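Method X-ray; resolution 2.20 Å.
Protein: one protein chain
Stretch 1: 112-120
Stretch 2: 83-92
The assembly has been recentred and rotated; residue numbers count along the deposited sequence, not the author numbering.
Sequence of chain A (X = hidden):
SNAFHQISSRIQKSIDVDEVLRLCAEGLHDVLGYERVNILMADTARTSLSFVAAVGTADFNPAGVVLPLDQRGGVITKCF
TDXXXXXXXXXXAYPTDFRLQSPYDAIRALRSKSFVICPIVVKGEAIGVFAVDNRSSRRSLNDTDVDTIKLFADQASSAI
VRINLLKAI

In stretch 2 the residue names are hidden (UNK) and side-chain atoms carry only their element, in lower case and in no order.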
# COMPACT_ATOMS: atom_id res chain seq x y z
N SER A 112 4.32 -4.17 -18.21
CA SER A 112 5.47 -3.66 -17.51
C SER A 112 5.88 -4.65 -16.43
O SER A 112 5.04 -5.30 -15.82
CB SER A 112 5.13 -2.31 -16.94
OG SER A 112 6.32 -1.65 -16.52
N LYS A 113 7.18 -4.78 -16.19
CA LYS A 113 7.63 -5.54 -15.05
C LYS A 113 7.77 -4.70 -13.79
O LYS A 113 8.10 -5.22 -12.71
CB LYS A 113 8.98 -6.24 -15.42
CG LYS A 113 8.80 -7.65 -16.13
CD LYS A 113 7.83 -7.67 -17.33
CE LYS A 113 7.57 -9.11 -17.87
NZ LYS A 113 6.12 -9.22 -18.29
N SER A 114 7.58 -3.40 -13.93
CA SER A 114 7.69 -2.48 -12.82
C SER A 114 6.50 -1.48 -12.91
O SER A 114 6.23 -0.93 -13.97
CB SER A 114 8.98 -1.70 -12.91
OG SER A 114 8.67 -0.62 -13.76
N PHE A 115 5.76 -1.27 -11.82
CA PHE A 115 4.58 -0.44 -11.91
C PHE A 115 3.99 -0.14 -10.56
O PHE A 115 4.31 -0.82 -9.57
CB PHE A 115 3.51 -1.17 -12.75
CG PHE A 115 3.26 -2.59 -12.28
CD1 PHE A 115 2.47 -2.83 -11.15
CD2 PHE A 115 3.92 -3.66 -12.87
CE1 PHE A 115 2.28 -4.15 -10.71
CE2 PHE A 115 3.78 -4.98 -12.42
CZ PHE A 115 2.95 -5.22 -11.31
N VAL A 116 3.07 0.80 -10.56
CA VAL A 116 2.13 1.05 -9.44
C VAL A 116 0.69 0.83 -9.89
O VAL A 116 0.25 1.33 -11.00
CB VAL A 116 2.22 2.54 -9.06
CG1 VAL A 116 1.06 2.99 -8.14
CG2 VAL A 116 3.66 2.84 -8.37
N ILE A 117 -0.05 0.10 -9.07
CA ILE A 117 -1.54 -0.03 -9.25
C ILE A 117 -2.19 0.64 -8.06
O ILE A 117 -1.84 0.38 -6.89
CB ILE A 117 -2.04 -1.48 -9.26
CG1 ILE A 117 -1.05 -2.47 -9.94
CG2 ILE A 117 -3.51 -1.51 -9.79
CD1 ILE A 117 -0.86 -2.24 -11.55
N CYS A 118 -3.16 1.49 -8.36
CA CYS A 118 -3.79 2.34 -7.37
C CYS A 118 -5.32 2.20 -7.55
O CYS A 118 -5.80 2.29 -8.66
CB CYS A 118 -3.31 3.76 -7.56
SG CYS A 118 -4.25 4.90 -6.52
N PRO A 119 -6.06 1.89 -6.48
CA PRO A 119 -7.50 1.61 -6.63
C PRO A 119 -8.23 2.93 -6.80
O PRO A 119 -7.75 3.95 -6.30
CB PRO A 119 -7.88 0.97 -5.29
CG PRO A 119 -6.89 1.70 -4.24
CD PRO A 119 -5.60 1.86 -5.07
N ILE A 120 -9.34 2.94 -7.53
CA ILE A 120 -10.22 4.11 -7.55
C ILE A 120 -11.34 3.75 -6.58
O ILE A 120 -12.00 2.74 -6.75
CB ILE A 120 -10.78 4.34 -8.97
CG1 ILE A 120 -9.60 4.62 -9.96
CG2 ILE A 120 -11.87 5.51 -8.92
CD1 ILE A 120 -9.94 4.35 -11.44
N UNK A 83 -8.25 -2.77 -2.02
CA UNK A 83 -8.23 -1.27 -2.08
C UNK A 83 -6.88 -0.75 -1.59
O UNK A 83 -6.78 0.22 -0.87
c UNK A 83 -10.77 -1.07 -1.78
c UNK A 83 -12.16 -0.59 1.51
n UNK A 83 -12.50 -1.37 2.53
c UNK A 83 -9.39 -0.66 -1.28
n UNK A 83 -11.75 0.67 1.72
n UNK A 83 -12.24 -1.09 0.28
c UNK A 83 -11.90 -0.36 -0.96
N UNK A 84 -5.81 -1.41 -1.99
CA UNK A 84 -4.50 -1.02 -1.55
C UNK A 84 -3.64 -0.64 -2.79
O UNK A 84 -3.73 -1.29 -3.83
c UNK A 84 -3.92 -0.91 1.59
c UNK A 84 -3.86 -2.14 -0.72
o UNK A 84 -3.45 0.09 2.18
c UNK A 84 -3.07 -1.67 0.55
n UNK A 84 -5.19 -1.35 1.81
N UNK A 85 -2.86 0.44 -2.67
CA UNK A 85 -1.78 0.78 -3.63
C UNK A 85 -0.75 -0.33 -3.57
O UNK A 85 -0.26 -0.68 -2.45
c UNK A 85 -1.14 2.12 -3.29
c UNK A 85 0.04 2.44 -4.28
c UNK A 85 -2.19 3.22 -3.34
N UNK A 86 -0.47 -0.92 -4.73
CA UNK A 86 0.62 -1.90 -4.87
C UNK A 86 1.74 -1.23 -5.65
O UNK A 86 1.54 -0.83 -6.79
c UNK A 86 -0.49 -4.18 -4.62
o UNK A 86 -2.56 -6.73 -1.91
c UNK A 86 0.21 -3.21 -5.57
c UNK A 86 -1.88 -4.07 -4.37
c UNK A 86 -2.54 -4.93 -3.44
c UNK A 86 -0.47 -6.08 -3.05
c UNK A 86 -1.85 -5.93 -2.81
c UNK A 86 0.22 -5.17 -3.93
N UNK A 87 2.88 -1.05 -5.01
CA UNK A 87 3.98 -0.46 -5.73
C UNK A 87 5.00 -1.53 -5.97
O UNK A 87 5.51 -2.13 -5.03
se UNK A 87 5.25 2.72 -3.05
c UNK A 87 4.49 0.84 -5.09
c UNK A 87 4.78 0.84 -3.62
c UNK A 87 6.35 3.19 -4.57
N UNK A 88 5.14 -1.91 -7.24
CA UNK A 88 5.84 -3.12 -7.61
C UNK A 88 7.10 -2.71 -8.38
O UNK A 88 7.04 -2.33 -9.55
c UNK A 88 3.79 -5.30 -6.50
c UNK A 88 5.68 -5.43 -8.75
c UNK A 88 4.94 -4.09 -8.45
c UNK A 88 3.62 -4.41 -7.70
N UNK A 89 8.24 -2.75 -7.70
CA UNK A 89 9.46 -2.21 -8.32
C UNK A 89 10.00 -3.17 -9.37
O UNK A 89 10.56 -2.74 -10.38
o UNK A 89 11.13 -2.42 -5.07
c UNK A 89 10.80 -2.82 -6.22
c UNK A 89 10.51 -1.76 -7.26
o UNK A 89 10.76 -4.05 -6.52
N UNK A 90 9.82 -4.46 -9.13
CA UNK A 90 10.17 -5.48 -10.09
C UNK A 90 9.28 -6.67 -9.84
O UNK A 90 9.39 -7.32 -8.82
c UNK A 90 11.62 -5.93 -9.92
o UNK A 90 11.38 -7.69 -11.54
o UNK A 90 13.23 -6.56 -11.55
c UNK A 90 12.11 -6.78 -11.09
N UNK A 91 8.43 -7.02 -10.80
CA UNK A 91 7.50 -8.12 -10.51
C UNK A 91 8.17 -9.43 -10.13
O UNK A 91 7.59 -10.20 -9.39
c UNK A 91 6.87 -9.08 -12.74
c UNK A 91 6.38 -8.27 -11.57
c UNK A 91 5.12 -8.90 -10.90
N UNK A 92 9.40 -9.69 -10.57
CA UNK A 92 10.01 -11.02 -10.32
C UNK A 92 10.50 -11.17 -8.84
O UNK A 92 10.82 -12.26 -8.43
c UNK A 92 11.14 -11.36 -11.34
o UNK A 92 12.14 -10.38 -11.25

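Position 83 carries seven side-chain atoms: three carbons, a nitrogen, then a carbon bearing two more nitrogens. That guanidinium makes it Arg83. Its phi is positive, as it leaves a helix, and its side chain ends away from stretch 1. The backbone does the touching, with Arg83 C 3.6 Å from Pro119 CG.

Position 84 has three carbons, the third carrying one oxygen and one nitrogen: an amide on a two-carbon stem, hence Gln84. The side chain points away from stretch 1, and its polar end is satisfied by partners outside the two stretches. Its backbone O lies 3.9 Å from Pro119 CD.

Position 85 shows one carbon forking into two, close to Val116, Cys118 and Pro119. Three carbons branched at the first give Val85. One methyl, CG1, lies 4.0 Å from Val116 CG1; the other, CG2, is 4.1 Å from both Cys118 SG and Pro119 CD. A small branched side chain thus serves three neighbours at once.

At position 86 a single carbon leads to a six-carbon ring bearing an oxygen, so this is Tyr86. Its ring leads away from stretch 1, while its backbone pairs closely with Ile117: Tyr86 N donates to Ile117 O at 2.9 Å, and Ile117 N to Tyr86 O at 2.9 Å.

Position 87 is an unbranched chain of two carbons, a selenium and a terminal carbon: selenomethionine, written Met87. It sits opposite Val116 in a non-hydrogen-bonded pair, where the strands come close, CA to CA 4.4 Å. Met87 CB packs 3.9 Å from Val116 CG2.

Position 88 has four carbons, forked at the first with one arm two carbons long, lying against the ring of Phe115. This is Ile88. Its CB stands over one face of the ring, 3.8 Å from the centroid of Phe115 in a CH-pi contact, and Ile88 CG1 approaches Phe115 CE1 to 3.3 Å. The backbones are joined by Ile88 N to Phe115 O at 2.7 Å and Phe115 N to Ile88 O at 2.8 Å.

Position 89 has two carbons, the second with two oxygens: Asp89, an exposed carboxylate pointing away. Only its backbone comes close, O lying 3.2 Å from Ser114 CB.

Position 90 repeats that pattern, giving Asp90. It too points away; OD1 instead accepts from the backbone N of position 92 at 3.0 Å.

Position 91 is again one carbon carrying two, directed toward stretch 1: Val91. Its N donates to Lys113 O at 2.6 Å, and its CB is 4.3 Å from Phe115 CE2.

Position 92, one carbon and one oxygen, is Ser92, free of stretch 1. Its OG donates to Asp90 OD1 at 2.8 Å.

The rule is antiparallel pairing: four backbone bonds set the register, and a fifth, from Val91, extends it beyond the strand. Ile88 and Val91 pack against Phe115, Met87 and Val85 against Val116, while the carboxylates face away.

Stretch 2 83-92: RQVYMIDDVS
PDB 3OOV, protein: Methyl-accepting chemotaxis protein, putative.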